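Local structure of Myo-inositol dehydrogenase (Corynebacterium glutamicum, 3EUW) at residues A[29-34]-A[49-54]; A[6-11]-A[67-72]; A[37-42]-A[53-58]. The protein probably catalyses the NAD+-dependent oxidation of myo-inositol as a tetrameric dehydrogenase of the Gfo/Idh/MocA family, with a Rossmann-fold domain. All blocks are in the same frame, centred on the assembly; numbering follows the deposited sequence.

Contact 1 of 3, residues A[29-34]-A[49-54]; sequences LELVVI and NGAEAV. With NA (sodium ion), chain E.
V33 and V54 meet methyl to methyl, CG2 to CG2 at 4.1 Å, where strand 29-35 pairs in parallel with strand 52-54. The two strands and helix 39-47 between them form a beta-alpha-beta crossover of the Rossmann domain, with 52-54 the outermost strand of the sheet within this chain. The valines cross obliquely and use different branches: V33 has CG1 in the crowded position between backbone N and carbonyl carbon (chi1 67°), which leaves CG2 anti to N for the contact, whereas in V54 CG1 lies anti to the carbonyl carbon (chi1 -57°), which leaves CG2, the touching methyl, between N and the carbonyl carbon. E52 shares the V33 face; extended beyond CG, it carries OE2 to a salt bridge with R63. I34 and A53 turn to the other face, under helix 39-47, where I34 touches L45 and A46. Three backbone bonds join the strands: I34 N to E52 O (3.1 Å), V54 N to I34 O (3.0 Å), and a weak one from E52 N to V32 O (3.4 Å). Before the pairing starts, A51 aims CB at the backbone, 3.3 Å from L31 O, and reaches L31 CG at 4.4 Å. L31 CD2 also approaches N49 CB at 4.3 Å, while N49 ND2 is held by L45 O. At the N-terminal start of strand 29-35, L29 O binds the sodium ion at 2.4 Å, alongside water 1 and the carbonyl oxygens of I23, A24 and N26.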
loop_
_atom_site.group_PDB
_atom_site.type_symbol
_atom_site.label_atom_id
_atom_site.label_comp_id
_atom_site.label_asym_id
_atom_site.label_seq_id
_atom_site.Cartn_x
_atom_site.Cartn_y
_atom_site.Cartn_z
ATOM N N LEU A 29 33.827 19.442 -1.199
ATOM C CA LEU A 29 33.564 20.817 -1.597
ATOM C C LEU A 29 33.637 21.826 -0.474
ATOM O O LEU A 29 33.497 21.495 0.700
ATOM C CB LEU A 29 32.188 20.919 -2.256
ATOM C CG LEU A 29 31.932 19.958 -3.418
ATOM C CD1 LEU A 29 30.539 20.215 -3.972
ATOM C CD2 LEU A 29 32.999 20.143 -4.499
ATOM N N GLU A 30 33.832 23.077 -0.866
ATOM C CA GLU A 30 33.938 24.175 0.074
ATOM C C GLU A 30 33.372 25.413 -0.605
ATOM O O GLU A 30 33.765 25.743 -1.718
ATOM C CB GLU A 30 35.414 24.381 0.445
ATOM C CG GLU A 30 35.721 25.662 1.194
ATOM C CD GLU A 30 37.139 25.681 1.759
ATOM O OE1 GLU A 30 37.663 26.788 2.010
ATOM O OE2 GLU A 30 37.724 24.594 1.965
ATOM N N LEU A 31 32.431 26.076 0.057
ATOM C CA LEU A 31 31.816 27.285 -0.480
ATOM C C LEU A 31 32.672 28.480 -0.049
ATOM O O LEU A 31 32.788 28.763 1.142
ATOM C CB LEU A 31 30.396 27.429 0.071
ATOM C CG LEU A 31 29.627 28.676 -0.364
ATOM C CD1 LEU A 31 29.506 28.696 -1.877
ATOM C CD2 LEU A 31 28.251 28.688 0.287
ATOM N N VAL A 32 33.266 29.184 -1.006
ATOM C CA VAL A 32 34.121 30.310 -0.659
ATOM C C VAL A 32 33.552 31.682 -0.960
ATOM O O VAL A 32 34.097 32.684 -0.511
ATOM C CB VAL A 32 35.501 30.201 -1.337
ATOM C CG1 VAL A 32 36.182 28.929 -0.895
ATOM C CG2 VAL A 32 35.355 30.240 -2.850
ATOM N N VAL A 33 32.468 31.744 -1.721
ATOM C CA VAL A 33 31.877 33.037 -2.017
ATOM C C VAL A 33 30.445 32.924 -2.517
ATOM O O VAL A 33 30.123 32.053 -3.326
ATOM C CB VAL A 33 32.729 33.825 -3.049
ATOM C CG1 VAL A 33 32.698 33.132 -4.401
ATOM C CG2 VAL A 33 32.213 35.254 -3.170
ATOM N N ILE A 34 29.593 33.811 -2.005
ATOM C CA ILE A 34 28.183 33.869 -2.367
ATOM C C ILE A 34 27.887 35.261 -2.928
ATOM O O ILE A 34 28.218 36.266 -2.311
ATOM C CB ILE A 34 27.275 33.641 -1.142
ATOM C CG1 ILE A 34 27.572 32.277 -0.517
ATOM C CG2 ILE A 34 25.810 33.731 -1.554
ATOM C CD1 ILE A 34 26.682 31.932 0.645
ATOM N N ASN A 49 28.034 29.772 6.667
ATOM C CA ASN A 49 28.796 28.722 6.005
ATOM C C ASN A 49 30.265 29.093 5.872
ATOM O O ASN A 49 30.982 28.525 5.050
ATOM C CB ASN A 49 28.210 28.442 4.618
ATOM C CG ASN A 49 26.817 27.842 4.681
ATOM O OD1 ASN A 49 26.640 26.695 5.094
ATOM N ND2 ASN A 49 25.818 28.618 4.276
ATOM N N GLY A 50 30.709 30.049 6.682
ATOM C CA GLY A 50 32.095 30.479 6.634
ATOM C C GLY A 50 32.567 30.849 5.239
ATOM O O GLY A 50 33.461 30.204 4.689
ATOM N N ALA A 51 31.971 31.887 4.661
ATOM C CA ALA A 51 32.348 32.324 3.324
ATOM C C ALA A 51 32.143 33.819 3.163
ATOM O O ALA A 51 31.496 34.453 3.990
ATOM C CB ALA A 51 31.533 31.576 2.280
ATOM N N GLU A 52 32.706 34.374 2.095
ATOM C CA GLU A 52 32.572 35.795 1.811
ATOM C C GLU A 52 31.248 36.059 1.107
ATOM O O GLU A 52 30.616 35.143 0.584
ATOM C CB GLU A 52 33.715 36.280 0.915
ATOM C CG GLU A 52 35.055 36.462 1.615
ATOM C CD GLU A 52 36.115 37.040 0.686
ATOM O OE1 GLU A 52 35.893 38.145 0.142
ATOM O OE2 GLU A 52 37.169 36.388 0.501
ATOM N N ALA A 53 30.835 37.321 1.092
ATOM C CA ALA A 53 29.596 37.706 0.440
ATOM C C ALA A 53 29.840 38.954 -0.390
ATOM O O ALA A 53 30.368 39.943 0.111
ATOM C CB ALA A 53 28.513 37.971 1.481
ATOM N N VAL A 54 29.475 38.891 -1.664
ATOM C CA VAL A 54 29.632 40.026 -2.566
ATOM C C VAL A 54 28.304 40.227 -3.282
ATOM O O VAL A 54 27.455 39.333 -3.295
ATOM C CB VAL A 54 30.736 39.778 -3.610
ATOM C CG1 VAL A 54 32.054 39.475 -2.906
ATOM C CG2 VAL A 54 30.335 38.632 -4.538
HETATM NA NA NA E . 31.912 20.882 2.344
HETATM O O HOH W 1 32.631 22.451 3.951
#

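Contact 2 of 3, residues A[6-11]-A[67-72]; sequences RIALFG and DGIVIG
F10 turns the edge of its ring to I69, whose CG2 lies in the ring plane, 3.8 Å from CD2. Next to them A8 CB touches I69 CG1 at 3.9 Å, and helices 57-60 and 78-87 cover this face through V60 on A8, L81 on F10 and A85 on I69. On the other face V70 serves two neighbours with its two methyls. CG1, anti to the backbone N (chi1 175°), goes to L9 CD1 at 3.8 Å, and CG2, beside that N, goes to I7 CG2 at 3.9 Å. I7 CD1 settles near CA of G68, where there is no side chain. These are neighbouring parallel strands at the middle of the Rossmann sheet, and strand 5-10 runs into G11, the first glycine of a sequence that fits the dinucleotide-binding GxGxxG pattern. Backbone bonds alternate along the pair: A8 N bonds to G68 O, V70 N to A8 O and F10 N to V70 O, and G72 N closes on F10 O at 2.7 Å. At the start of the strands R6 O accepts from both D67 N (2.8 Å) and G68 N (3.1 Å). In return, D67 OD2 takes the N-H of R6 through its anti lone pair at 2.8 Å, almost straight at 177°, while the R6 guanidinium stays clear of that carboxylate.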
loop_
_atom_site.group_PDB
_atom_site.type_symbol
_atom_site.label_atom_id
_atom_site.label_comp_id
_atom_site.label_asym_id
_atom_site.label_seq_id
_atom_site.Cartn_x
_atom_site.Cartn_y
_atom_site.Cartn_z
ATOM N N ARG A 6 36.937 24.356 -4.511
ATOM C CA ARG A 6 36.377 25.664 -4.177
ATOM C C ARG A 6 35.186 26.023 -5.056
ATOM O O ARG A 6 35.297 26.067 -6.281
ATOM C CB ARG A 6 37.449 26.744 -4.331
ATOM C CG ARG A 6 38.701 26.536 -3.500
ATOM C CD ARG A 6 38.418 26.801 -2.056
ATOM N NE ARG A 6 39.534 27.465 -1.388
ATOM C CZ ARG A 6 40.602 26.847 -0.896
ATOM N NH1 ARG A 6 40.720 25.525 -0.991
ATOM N NH2 ARG A 6 41.549 27.559 -0.297
ATOM N N ILE A 7 34.060 26.325 -4.422
ATOM C CA ILE A 7 32.844 26.651 -5.156
ATOM C C ILE A 7 32.303 28.060 -4.943
ATOM O O ILE A 7 32.244 28.553 -3.818
ATOM C CB ILE A 7 31.699 25.675 -4.783
ATOM C CG1 ILE A 7 32.166 24.224 -4.928
ATOM C CG2 ILE A 7 30.478 25.951 -5.653
ATOM C CD1 ILE A 7 32.585 23.847 -6.328
ATOM N N ALA A 8 31.896 28.701 -6.032
ATOM C CA ALA A 8 31.295 30.027 -5.956
ATOM C C ALA A 8 29.792 29.840 -6.218
ATOM O O ALA A 8 29.407 29.153 -7.166
ATOM C CB ALA A 8 31.902 30.939 -7.000
ATOM N N LEU A 9 28.953 30.447 -5.382
ATOM C CA LEU A 9 27.504 30.330 -5.517
ATOM C C LEU A 9 26.805 31.633 -5.891
ATOM O O LEU A 9 27.065 32.679 -5.288
ATOM C CB LEU A 9 26.900 29.805 -4.211
ATOM C CG LEU A 9 25.369 29.866 -4.088
ATOM C CD1 LEU A 9 24.742 28.879 -5.070
ATOM C CD2 LEU A 9 24.940 29.549 -2.651
ATOM N N PHE A 10 25.921 31.564 -6.887
ATOM C CA PHE A 10 25.156 32.725 -7.326
ATOM C C PHE A 10 23.695 32.574 -6.905
ATOM O O PHE A 10 23.029 31.603 -7.276
ATOM C CB PHE A 10 25.240 32.882 -8.845
ATOM C CG PHE A 10 26.507 33.521 -9.311
ATOM C CD1 PHE A 10 26.661 34.894 -9.251
ATOM C CD2 PHE A 10 27.567 32.745 -9.771
ATOM C CE1 PHE A 10 27.850 35.497 -9.638
ATOM C CE2 PHE A 10 28.767 33.340 -10.161
ATOM C CZ PHE A 10 28.907 34.718 -10.093
ATOM N N GLY A 11 23.207 33.537 -6.129
ATOM C CA GLY A 11 21.835 33.498 -5.660
ATOM C C GLY A 11 21.778 33.111 -4.194
ATOM O O GLY A 11 22.302 32.072 -3.798
ATOM N N ASP A 67 36.971 26.716 -8.468
ATOM C CA ASP A 67 36.999 25.429 -9.171
ATOM C C ASP A 67 35.664 25.138 -9.853
ATOM O O ASP A 67 35.601 24.409 -10.840
ATOM C CB ASP A 67 37.281 24.285 -8.198
ATOM C CG ASP A 67 38.716 24.240 -7.746
ATOM O OD1 ASP A 67 39.614 24.159 -8.605
ATOM O OD2 ASP A 67 38.941 24.277 -6.524
ATOM N N GLY A 68 34.595 25.698 -9.304
ATOM C CA GLY A 68 33.285 25.459 -9.871
ATOM C C GLY A 68 32.240 26.451 -9.420
ATOM O O GLY A 68 32.319 27.015 -8.328
ATOM N N ILE A 69 31.249 26.655 -10.274
ATOM C CA ILE A 69 30.173 27.589 -9.982
ATOM C C ILE A 69 28.783 26.952 -10.010
ATOM O O ILE A 69 28.516 26.068 -10.815
ATOM C CB ILE A 69 30.221 28.743 -10.981
ATOM C CG1 ILE A 69 31.367 29.675 -10.598
ATOM C CG2 ILE A 69 28.890 29.449 -11.057
ATOM C CD1 ILE A 69 31.594 30.793 -11.580
ATOM N N VAL A 70 27.919 27.406 -9.108
ATOM C CA VAL A 70 26.539 26.943 -9.025
ATOM C C VAL A 70 25.656 28.164 -9.273
ATOM O O VAL A 70 25.760 29.171 -8.569
ATOM C CB VAL A 70 26.215 26.361 -7.640
ATOM C CG1 VAL A 70 24.731 26.010 -7.556
ATOM C CG2 VAL A 70 27.051 25.127 -7.399
ATOM N N ILE A 71 24.793 28.079 -10.278
ATOM C CA ILE A 71 23.933 29.203 -10.617
ATOM C C ILE A 71 22.495 29.023 -10.134
ATOM O O ILE A 71 21.682 28.358 -10.785
ATOM C CB ILE A 71 23.944 29.443 -12.138
ATOM C CG1 ILE A 71 25.379 29.693 -12.604
ATOM C CG2 ILE A 71 23.058 30.631 -12.495
ATOM C CD1 ILE A 71 25.519 29.871 -14.100
ATOM N N GLY A 72 22.197 29.620 -8.984
ATOM C CA GLY A 72 20.867 29.534 -8.415
ATOM C C GLY A 72 20.158 30.876 -8.393
ATOM O O GLY A 72 19.251 31.094 -7.594
#

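Contact 3 of 3, residues A[37-42]-A[53-58]; sequences PFIEGA and AVASPD
D58 N gives its hydrogen to S56 OG at 3.0 Å, an N-cap bond at the start of a short, weakly bonded helix that follows just beyond the point where A55 meets P37. With S56 as cap, the chain leaves strand 52-54 and turns away from helix 39-47, so the contact rests on the three residues before it. The contact packs the start of helix 39-47 of the beta-alpha-beta unit on the end of strand 52-54, in the Rossmann domain, at the C-terminal ends of the parallel strands. I39, in the first turn of the helix, reaches across with its tip: CG1 is anti to the backbone N (chi1 -169°), and the chain then bends at chi2 (62°). CD1 thereby comes to lie 3.8 Å from V54 C and 4.3 Å from A55 CB. One turn on, A42 presents CB to A53 CB at 4.1 Å, and A53 CB in turn lies 3.7 Å from A42 C, methyl against helix backbone. A55 CB fits beside P37, 4.0 Å from P37 O. P37 N, having no hydrogen, makes no bond to the nearby A55 O; instead P37 CA lies 3.6 Å from A55 O in a CA-H...O contact. F38, at the N-cap position of helix 39-47, is the centre of an inverse gamma turn, and its N bonds to D36 OD1. With methyl groups and a C-H donor doing the touching, the fit between helix and strand end depends on shape rather than on directional bonds between the two segments.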
loop_
_atom_site.group_PDB
_atom_site.type_symbol
_atom_site.label_atom_id
_atom_site.label_comp_id
_atom_site.label_asym_id
_atom_site.label_seq_id
_atom_site.Cartn_x
_atom_site.Cartn_y
_atom_site.Cartn_z
ATOM N N PRO A 37 22.775 40.431 -5.565
ATOM C CA PRO A 37 22.599 41.881 -5.474
ATOM C C PRO A 37 22.073 42.280 -4.098
ATOM O O PRO A 37 22.475 43.304 -3.539
ATOM C CB PRO A 37 21.617 42.185 -6.610
ATOM C CG PRO A 37 20.901 40.873 -6.826
ATOM C CD PRO A 37 22.017 39.879 -6.697
ATOM N N PHE A 38 21.180 41.462 -3.551
ATOM C CA PHE A 38 20.640 41.714 -2.225
ATOM C C PHE A 38 21.744 41.291 -1.273
ATOM O O PHE A 38 21.779 40.152 -0.803
ATOM C CB PHE A 38 19.386 40.873 -1.993
ATOM C CG PHE A 38 18.733 41.119 -0.669
ATOM C CD1 PHE A 38 18.473 42.419 -0.241
ATOM C CD2 PHE A 38 18.352 40.057 0.139
ATOM C CE1 PHE A 38 17.839 42.656 0.973
ATOM C CE2 PHE A 38 17.716 40.282 1.357
ATOM C CZ PHE A 38 17.460 41.587 1.774
ATOM N N ILE A 39 22.650 42.222 -0.997
ATOM C CA ILE A 39 23.801 41.949 -0.150
ATOM C C ILE A 39 23.527 41.368 1.235
ATOM O O ILE A 39 24.170 40.396 1.627
ATOM C CB ILE A 39 24.694 43.215 -0.020
ATOM C CG1 ILE A 39 26.020 42.844 0.643
ATOM C CG2 ILE A 39 23.968 44.312 0.761
ATOM C CD1 ILE A 39 26.846 41.850 -0.162
ATOM N N GLU A 40 22.583 41.937 1.978
ATOM C CA GLU A 40 22.301 41.418 3.315
ATOM C C GLU A 40 21.949 39.936 3.259
ATOM O O GLU A 40 22.363 39.155 4.122
ATOM C CB GLU A 40 21.154 42.189 3.977
ATOM C CG GLU A 40 21.427 43.668 4.188
ATOM C CD GLU A 40 20.814 44.525 3.103
ATOM O OE1 GLU A 40 19.574 44.494 2.960
ATOM O OE2 GLU A 40 21.567 45.225 2.393
ATOM N N GLY A 41 21.180 39.555 2.243
ATOM C CA GLY A 41 20.791 38.166 2.094
ATOM C C GLY A 41 22.002 37.275 1.903
ATOM O O GLY A 41 22.099 36.202 2.501
ATOM N N ALA A 42 22.933 37.733 1.071
ATOM C CA ALA A 42 24.152 36.988 0.793
ATOM C C ALA A 42 25.046 36.903 2.026
ATOM O O ALA A 42 25.578 35.838 2.341
ATOM C CB ALA A 42 24.906 37.641 -0.354
ATOM N N ALA A 53 30.835 37.321 1.092
ATOM C CA ALA A 53 29.596 37.706 0.440
ATOM C C ALA A 53 29.840 38.954 -0.390
ATOM O O ALA A 53 30.368 39.943 0.111
ATOM C CB ALA A 53 28.513 37.971 1.481
ATOM N N VAL A 54 29.475 38.891 -1.664
ATOM C CA VAL A 54 29.632 40.026 -2.566
ATOM C C VAL A 54 28.304 40.227 -3.282
ATOM O O VAL A 54 27.455 39.333 -3.295
ATOM C CB VAL A 54 30.736 39.778 -3.610
ATOM C CG1 VAL A 54 32.054 39.475 -2.906
ATOM C CG2 VAL A 54 30.335 38.632 -4.538
ATOM N N ALA A 55 28.124 41.389 -3.893
ATOM C CA ALA A 55 26.872 41.673 -4.574
ATOM C C ALA A 55 26.942 41.532 -6.084
ATOM O O ALA A 55 25.913 41.402 -6.742
ATOM C CB ALA A 55 26.403 43.077 -4.207
ATOM N N SER A 56 28.150 41.541 -6.632
ATOM C CA SER A 56 28.329 41.451 -8.077
ATOM C C SER A 56 29.137 40.268 -8.588
ATOM O O SER A 56 30.025 39.763 -7.905
ATOM C CB SER A 56 28.989 42.735 -8.586
ATOM O OG SER A 56 29.508 42.552 -9.892
ATOM N N PRO A 57 28.829 39.801 -9.806
ATOM C CA PRO A 57 29.583 38.672 -10.359
ATOM C C PRO A 57 31.040 39.078 -10.630
ATOM O O PRO A 57 31.945 38.243 -10.595
ATOM C CB PRO A 57 28.804 38.315 -11.632
ATOM C CG PRO A 57 28.043 39.567 -11.960
ATOM C CD PRO A 57 27.632 40.086 -10.615
ATOM N N ASP A 58 31.256 40.365 -10.897
ATOM C CA ASP A 58 32.604 40.884 -11.134
ATOM C C ASP A 58 33.485 40.563 -9.931
ATOM O O ASP A 58 34.642 40.183 -10.084
ATOM C CB ASP A 58 32.573 42.402 -11.331
ATOM C CG ASP A 58 32.401 42.803 -12.781
ATOM O OD1 ASP A 58 32.108 41.928 -13.624
ATOM O OD2 ASP A 58 32.556 44.007 -13.078
#

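In the fold
All three contacts belong to the Rossmann domain. Contact 2 is buried in its core, a pairing of two central strands with hydrophobic side chains on both faces. Contact 1 is the outermost pairing, next to strand 5-10 of contact 2, with strand 29-35 bonded to strand 5-10 through E30 O to I7 N and V33 O to L9 N; it is only partly buried and its second strand is short. Contact 3 is at the surface and shares A53 and V54 with contact 1, exchanging backbone bonding for methyl packing. P57 of segment 53-58 packs with CB on F10 CE1, joining contact 3 to contact 2. Along the chain, contacts 1 and 3 are nested within the loop that contact 2 closes.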